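PDB 4OVY: haloacid dehalogenase domain protein hydrolase from Planctomyces limnophilus, which probably acts as a metal-dependent hydrolase of the haloacid dehalogenase superfamily, perhaps a phosphatase, and binds calcium in the crystal. Local coordinates for residues A[159-163]-A[211-216]; A[185-191]-A[203-209]. All coordinates share one frame; numbering follows the deposited sequence.

How the contacts relate
Contact 1 (159-163 with 211-216) and contact 2 (185-191 with 203-209) show how one sheet serves different ends along its length. Contact 1 rests on strand 156-161 and contact 2 on its parallel neighbour, 183-195, and contact 2 is nested in the chain loop that contact 1 closes. Contact 1 is buried near the middle of the molecule, small in area, and built round Lys216, which reaches toward the calcium site, and the buried Asp211. Contact 2 lies farther out, partly exposed, and rests on backbone hydrogen bonds between antiparallel strands, with long charged side chains at its border. The two meet at Ser186, whose OG bonds to Gly162 O.

Contact 1 of 2, residues A[159-163]-A[211-216]; sequences IVSGA and DDQAGK. With EDO (1,2-ethanediol), chain H.
Lys216 reaches across to the end of strand 156-161 and bonds through NZ to Val160 O at 2.9 Å. The ammonium stands 24° out of the carbonyl plane, so the oxygen is met from a tilted direction. Beyond CG the lysine is extended, so that its methylenes pass Val160 CG1 and NZ ends at the carbonyl; Lys216 CG lies 4.0 Å from that methyl. Val160 presents CG1 because this branch is anti to the backbone N (chi1 -176°), and the same methyl meets Asp211 OD2 at 3.4 Å. The valine and aspartate side chains cross at about a right angle.

Asp211 turns its carboxylate toward Ser161 and the Val160 methyl, while its backbone O meets Gly162. Its OD2 comes within 2.7 Å of Ser161 O. OD1, by contrast, is buried without a polar partner. Close by, Gly162 CA makes a CH...O contact of 3.2 Å with Asp211 O. Ser161 OG accepts from Ala163 N, an ST turn at the corner where the chain leaves the strand.

Water 1 accepts from both Gly162 N and Lys216 NZ, tying the turn to the lysine. The ammonium also forms salt bridges with Asp42 and Asp238, so three oxygens and a water surround it. A lysine set among the aspartates at the C-terminal ends of parallel strands, beside the bound calcium, is characteristic of the active site of the haloacid dehalogenase Rossmann-like fold.

Contact 2 of 2, residues A[185-191]-A[203-209]; sequences GSSVKLK and RLAELNF. With EDO (1,2-ethanediol), chain D; EDO (1,2-ethanediol), chain I.
Ser187 is gripped on both its backbone and its side chain by the strand 207-209. Its N donates to Phe209 O at 2.8 Å, with the donor in the carbonyl plane, while its own O accepts from both Asn208 N and Phe209 N. The two donors reach that oxygen from the same face of its plane. Asn208 ND2 adds a bond to Ser187 OG at 2.9 Å, the hydroxyl lying near the amide plane, and Ser187 OG in turn donates a hydrogen bond to O2 of a bound ethanediol. With CG anti to the backbone N (chi1 -177°), the Asn208 amide comes alongside the serine and directs an N-H at OG. Replacing Asn208 with an alanine would probably leave Ser187 OG without this donor and break the water link to Lys189.

Farther along, Lys189 N bonds to Glu206 O at 2.9 Å and Leu204 N to Lys189 O, carrying the pairing across the corner at Ala205, the centre of an inverse gamma turn. The lysine side chain runs obliquely past the Glu206 carboxylate, its CE 3.2 Å from OE2, but NZ stays 4.5 Å from OE2, beyond a salt bridge. Water 2 links NZ, weakly, to Asn208 OD1.

Val188 CG2 sits 3.8 Å above the centre of the Arg203 guanidinium, which also makes a cation-pi contact with Phe115. Leu204 CD1 and CD2 touch the CB atoms of Lys189 and Lys191, respectively. NE2 of Gln222 of the second subunit donates to Val188 O. With Asn208 and Phe209 both facing Ser187, the pairing forms a classic beta bulge in an antiparallel extension of the sheet.

Contact 1 of 2, residues A[159-163]-A[211-216]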
loop_
_atom_site.group_PDB
_atom_site.type_symbol
_atom_site.label_atom_id
_atom_site.label_comp_id
_atom_site.label_asym_id
_atom_site.label_seq_id
_atom_site.Cartn_x
_atom_site.Cartn_y
_atom_site.Cartn_z
ATOM N N ILE A 159 9.912 -3.682 0.738
ATOM C CA ILE A 159 10.038 -4.707 1.772
ATOM C C ILE A 159 8.697 -5.424 1.930
ATOM O O ILE A 159 7.642 -4.785 1.951
ATOM C CB ILE A 159 10.475 -4.104 3.119
ATOM C CG1 ILE A 159 11.950 -3.710 3.054
ATOM C CG2 ILE A 159 10.261 -5.089 4.262
ATOM C CD1 ILE A 159 12.387 -2.850 4.220
ATOM N N VAL A 160 8.762 -6.748 2.038
ATOM C CA VAL A 160 7.603 -7.594 2.294
ATOM C C VAL A 160 8.002 -8.557 3.419
ATOM O O VAL A 160 8.616 -9.590 3.180
ATOM C CB VAL A 160 7.143 -8.346 1.031
ATOM C CG1 VAL A 160 5.871 -9.144 1.303
ATOM C CG2 VAL A 160 6.892 -7.367 -0.112
ATOM N N SER A 161 7.650 -8.188 4.650
ATOM C CA SER A 161 8.152 -8.859 5.854
ATOM C C SER A 161 7.011 -9.318 6.753
ATOM O O SER A 161 5.934 -8.737 6.750
ATOM C CB SER A 161 9.072 -7.908 6.624
ATOM O OG SER A 161 9.366 -8.380 7.929
ATOM N N GLY A 162 7.261 -10.372 7.523
ATOM C CA GLY A 162 6.321 -10.811 8.553
ATOM C C GLY A 162 6.341 -9.924 9.783
ATOM O O GLY A 162 5.408 -9.951 10.585
ATOM N N ALA A 163 7.410 -9.141 9.940
ATOM C CA ALA A 163 7.536 -8.234 11.067
ATOM C C ALA A 163 6.533 -7.093 10.942
ATOM O O ALA A 163 5.924 -6.884 9.884
ATOM C CB ALA A 163 8.958 -7.685 11.165
ATOM N N ASP A 211 1.666 -10.808 7.520
ATOM C CA ASP A 211 2.307 -10.819 6.208
ATOM C C ASP A 211 3.429 -11.861 6.129
ATOM O O ASP A 211 4.606 -11.519 5.932
ATOM C CB ASP A 211 2.868 -9.422 5.925
ATOM C CG ASP A 211 3.451 -9.289 4.528
ATOM O OD1 ASP A 211 2.761 -9.682 3.565
ATOM O OD2 ASP A 211 4.588 -8.768 4.403
ATOM N N ASP A 212 3.062 -13.131 6.272
ATOM C CA ASP A 212 4.038 -14.217 6.203
ATOM C C ASP A 212 3.468 -15.426 5.474
ATOM O O ASP A 212 2.243 -15.586 5.380
ATOM C CB ASP A 212 4.501 -14.603 7.609
ATOM C CG ASP A 212 5.864 -15.318 7.623
ATOM O OD1 ASP A 212 6.597 -15.302 6.608
ATOM O OD2 ASP A 212 6.200 -15.899 8.670
ATOM N N GLN A 213 4.368 -16.259 4.952
ATOM C CA GLN A 213 4.002 -17.480 4.228
ATOM C C GLN A 213 3.047 -17.132 3.078
ATOM O O GLN A 213 3.354 -16.245 2.284
ATOM C CB GLN A 213 3.424 -18.529 5.195
ATOM C CG GLN A 213 4.298 -18.794 6.406
ATOM C CD GLN A 213 3.602 -19.664 7.431
ATOM O OE1 GLN A 213 3.298 -20.829 7.172
ATOM N NE2 GLN A 213 3.347 -19.103 8.601
ATOM N N ALA A 214 1.884 -17.781 2.987
ATOM C CA ALA A 214 0.952 -17.495 1.897
ATOM C C ALA A 214 0.306 -16.112 2.019
ATOM O O ALA A 214 -0.363 -15.662 1.089
ATOM C CB ALA A 214 -0.116 -18.584 1.791
ATOM N N GLY A 215 0.497 -15.447 3.160
ATOM C CA GLY A 215 0.114 -14.061 3.305
ATOM C C GLY A 215 0.923 -13.108 2.435
ATOM O O GLY A 215 0.428 -12.041 2.089
ATOM N N LYS A 216 2.157 -13.468 2.078
ATOM C CA LYS A 216 3.014 -12.514 1.350
ATOM C C LYS A 216 2.492 -12.177 -0.051
ATOM O O LYS A 216 2.414 -10.996 -0.402
ATOM C CB LYS A 216 4.492 -12.941 1.350
ATOM C CG LYS A 216 5.131 -12.844 2.731
ATOM C CD LYS A 216 6.656 -12.851 2.709
ATOM C CE LYS A 216 7.210 -12.687 4.120
ATOM N NZ LYS A 216 8.663 -12.378 4.126
HETATM C C1 EDO H . 9.555 -11.955 11.455
HETATM O O1 EDO H . 10.379 -11.922 10.279
HETATM C C2 EDO H . 8.706 -13.220 11.468
HETATM O O2 EDO H . 8.190 -13.480 10.157
HETATM O O HOH W 1 9.116 -12.506 7.122
#

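Contact 2 of 2, residues A[185-191]-A[203-209]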
loop_
_atom_site.group_PDB
_atom_site.type_symbol
_atom_site.label_atom_id
_atom_site.label_comp_id
_atom_site.label_asym_id
_atom_site.label_seq_id
_atom_site.Cartn_x
_atom_site.Cartn_y
_atom_site.Cartn_z
ATOM N N GLY A 185 4.128 -5.139 5.726
ATOM C CA GLY A 185 4.390 -5.933 6.908
ATOM C C GLY A 185 3.115 -6.348 7.613
ATOM O O GLY A 185 2.008 -6.143 7.108
ATOM N N SER A 186 3.278 -6.937 8.784
ATOM C CA SER A 186 2.128 -7.278 9.618
ATOM C C SER A 186 1.656 -6.016 10.338
ATOM O O SER A 186 2.437 -5.093 10.560
ATOM C CB SER A 186 2.495 -8.364 10.625
ATOM O OG SER A 186 2.847 -9.566 9.968
ATOM N N SER A 187 0.384 -5.978 10.709
ATOM C CA SER A 187 -0.191 -4.770 11.294
ATOM C C SER A 187 -1.365 -5.051 12.239
ATOM O O SER A 187 -1.994 -6.111 12.183
ATOM C CB SER A 187 -0.642 -3.816 10.175
ATOM O OG SER A 187 -1.591 -4.433 9.310
ATOM N N VAL A 188 -1.617 -4.089 13.122
ATOM C CA VAL A 188 -2.856 -4.029 13.904
ATOM C C VAL A 188 -3.799 -3.035 13.250
ATOM O O VAL A 188 -3.381 -2.222 12.413
ATOM C CB VAL A 188 -2.614 -3.589 15.364
ATOM C CG1 VAL A 188 -1.660 -4.550 16.055
ATOM C CG2 VAL A 188 -2.098 -2.145 15.452
ATOM N N LYS A 189 -5.069 -3.092 13.637
ATOM C CA LYS A 189 -6.047 -2.139 13.148
ATOM C C LYS A 189 -5.840 -0.771 13.793
ATOM O O LYS A 189 -5.314 -0.662 14.905
ATOM C CB LYS A 189 -7.471 -2.632 13.400
ATOM C CG LYS A 189 -7.845 -3.854 12.576
ATOM C CD LYS A 189 -9.334 -4.131 12.660
ATOM C CE LYS A 189 -9.678 -5.503 12.107
ATOM N NZ LYS A 189 -9.354 -5.602 10.664
ATOM N N LEU A 190 -6.240 0.262 13.059
ATOM C CA LEU A 190 -6.209 1.639 13.533
ATOM C C LEU A 190 -7.610 2.224 13.586
ATOM O O LEU A 190 -8.505 1.781 12.878
ATOM C CB LEU A 190 -5.362 2.498 12.598
ATOM C CG LEU A 190 -3.883 2.128 12.494
ATOM C CD1 LEU A 190 -3.215 2.980 11.421
ATOM C CD2 LEU A 190 -3.185 2.287 13.840
ATOM N N LYS A 191 -7.776 3.243 14.422
ATOM C CA LYS A 191 -9.024 3.997 14.516
ATOM C C LYS A 191 -8.679 5.486 14.439
ATOM O O LYS A 191 -7.720 5.925 15.069
ATOM C CB LYS A 191 -9.716 3.672 15.842
ATOM C CG LYS A 191 -10.938 4.518 16.166
ATOM C CD LYS A 191 -11.495 4.226 17.562
ATOM C CE LYS A 191 -10.521 4.615 18.671
ATOM N NZ LYS A 191 -11.097 4.512 20.047
ATOM N N ARG A 203 -3.843 2.974 17.755
ATOM C CA ARG A 203 -3.660 1.532 17.629
ATOM C C ARG A 203 -4.706 0.761 18.445
ATOM O O ARG A 203 -4.944 1.057 19.619
ATOM C CB ARG A 203 -2.265 1.140 18.101
ATOM C CG ARG A 203 -1.123 1.748 17.295
ATOM C CD ARG A 203 0.207 1.496 17.982
ATOM N NE ARG A 203 0.358 0.084 18.310
ATOM C CZ ARG A 203 0.912 -0.839 17.528
ATOM N NH1 ARG A 203 1.430 -0.525 16.342
ATOM N NH2 ARG A 203 0.961 -2.100 17.954
ATOM N N LEU A 204 -5.320 -0.232 17.816
ATOM C CA LEU A 204 -6.298 -1.093 18.470
ATOM C C LEU A 204 -5.675 -2.424 18.890
ATOM O O LEU A 204 -4.622 -2.822 18.386
ATOM C CB LEU A 204 -7.473 -1.345 17.534
ATOM C CG LEU A 204 -8.196 -0.100 17.009
ATOM C CD1 LEU A 204 -9.341 -0.521 16.103
ATOM C CD2 LEU A 204 -8.702 0.762 18.160
ATOM N N ALA A 205 -6.333 -3.102 19.825
ATOM C CA ALA A 205 -5.915 -4.429 20.267
ATOM C C ALA A 205 -6.581 -5.467 19.376
ATOM O O ALA A 205 -7.270 -6.368 19.847
ATOM C CB ALA A 205 -6.296 -4.643 21.730
ATOM N N GLU A 206 -6.362 -5.326 18.074
ATOM C CA GLU A 206 -6.994 -6.163 17.076
ATOM C C GLU A 206 -6.021 -6.317 15.915
ATOM O O GLU A 206 -5.435 -5.329 15.479
ATOM C CB GLU A 206 -8.280 -5.490 16.608
ATOM C CG GLU A 206 -9.341 -6.430 16.090
ATOM C CD GLU A 206 -10.580 -5.690 15.618
ATOM O OE1 GLU A 206 -10.849 -4.575 16.127
ATOM O OE2 GLU A 206 -11.276 -6.222 14.727
ATOM N N LEU A 207 -5.842 -7.547 15.436
ATOM C CA LEU A 207 -4.965 -7.811 14.299
ATOM C C LEU A 207 -5.602 -7.309 13.012
ATOM O O LEU A 207 -6.799 -7.464 12.800
ATOM C CB LEU A 207 -4.685 -9.307 14.143
ATOM C CG LEU A 207 -3.792 -9.991 15.174
ATOM C CD1 LEU A 207 -3.676 -11.469 14.829
ATOM C CD2 LEU A 207 -2.419 -9.325 15.238
ATOM N N ASN A 208 -4.784 -6.728 12.147
ATOM C CA ASN A 208 -5.226 -6.346 10.818
ATOM C C ASN A 208 -4.755 -7.363 9.786
ATOM O O ASN A 208 -5.547 -7.855 8.984
ATOM C CB ASN A 208 -4.708 -4.948 10.468
ATOM C CG ASN A 208 -5.203 -4.467 9.120
ATOM O OD1 ASN A 208 -6.382 -4.589 8.815
ATOM N ND2 ASN A 208 -4.306 -3.920 8.307
ATOM N N PHE A 209 -3.465 -7.676 9.807
ATOM C CA PHE A 209 -2.879 -8.534 8.789
ATOM C C PHE A 209 -1.553 -9.130 9.237
ATOM O O PHE A 209 -0.748 -8.449 9.868
ATOM C CB PHE A 209 -2.687 -7.737 7.497
ATOM C CG PHE A 209 -2.291 -8.575 6.322
ATOM C CD1 PHE A 209 -3.223 -9.395 5.694
ATOM C CD2 PHE A 209 -0.987 -8.545 5.836
ATOM C CE1 PHE A 209 -2.858 -10.171 4.605
ATOM C CE2 PHE A 209 -0.621 -9.320 4.748
ATOM C CZ PHE A 209 -1.556 -10.130 4.134
HETATM C C1 EDO D . 0.232 -5.057 4.746
HETATM O O1 EDO D . 1.309 -4.113 4.840
HETATM C C2 EDO D . -0.837 -4.789 5.809
HETATM O O2 EDO D . -0.294 -4.854 7.131
HETATM C C1 EDO I . -5.245 -1.679 5.891
HETATM O O1 EDO I . -4.187 -2.622 5.660
HETATM C C2 EDO I . -6.216 -1.735 4.736
HETATM O O2 EDO I . -6.562 -3.103 4.494
HETATM O O HOH W 2 -8.848 -3.410 8.283
#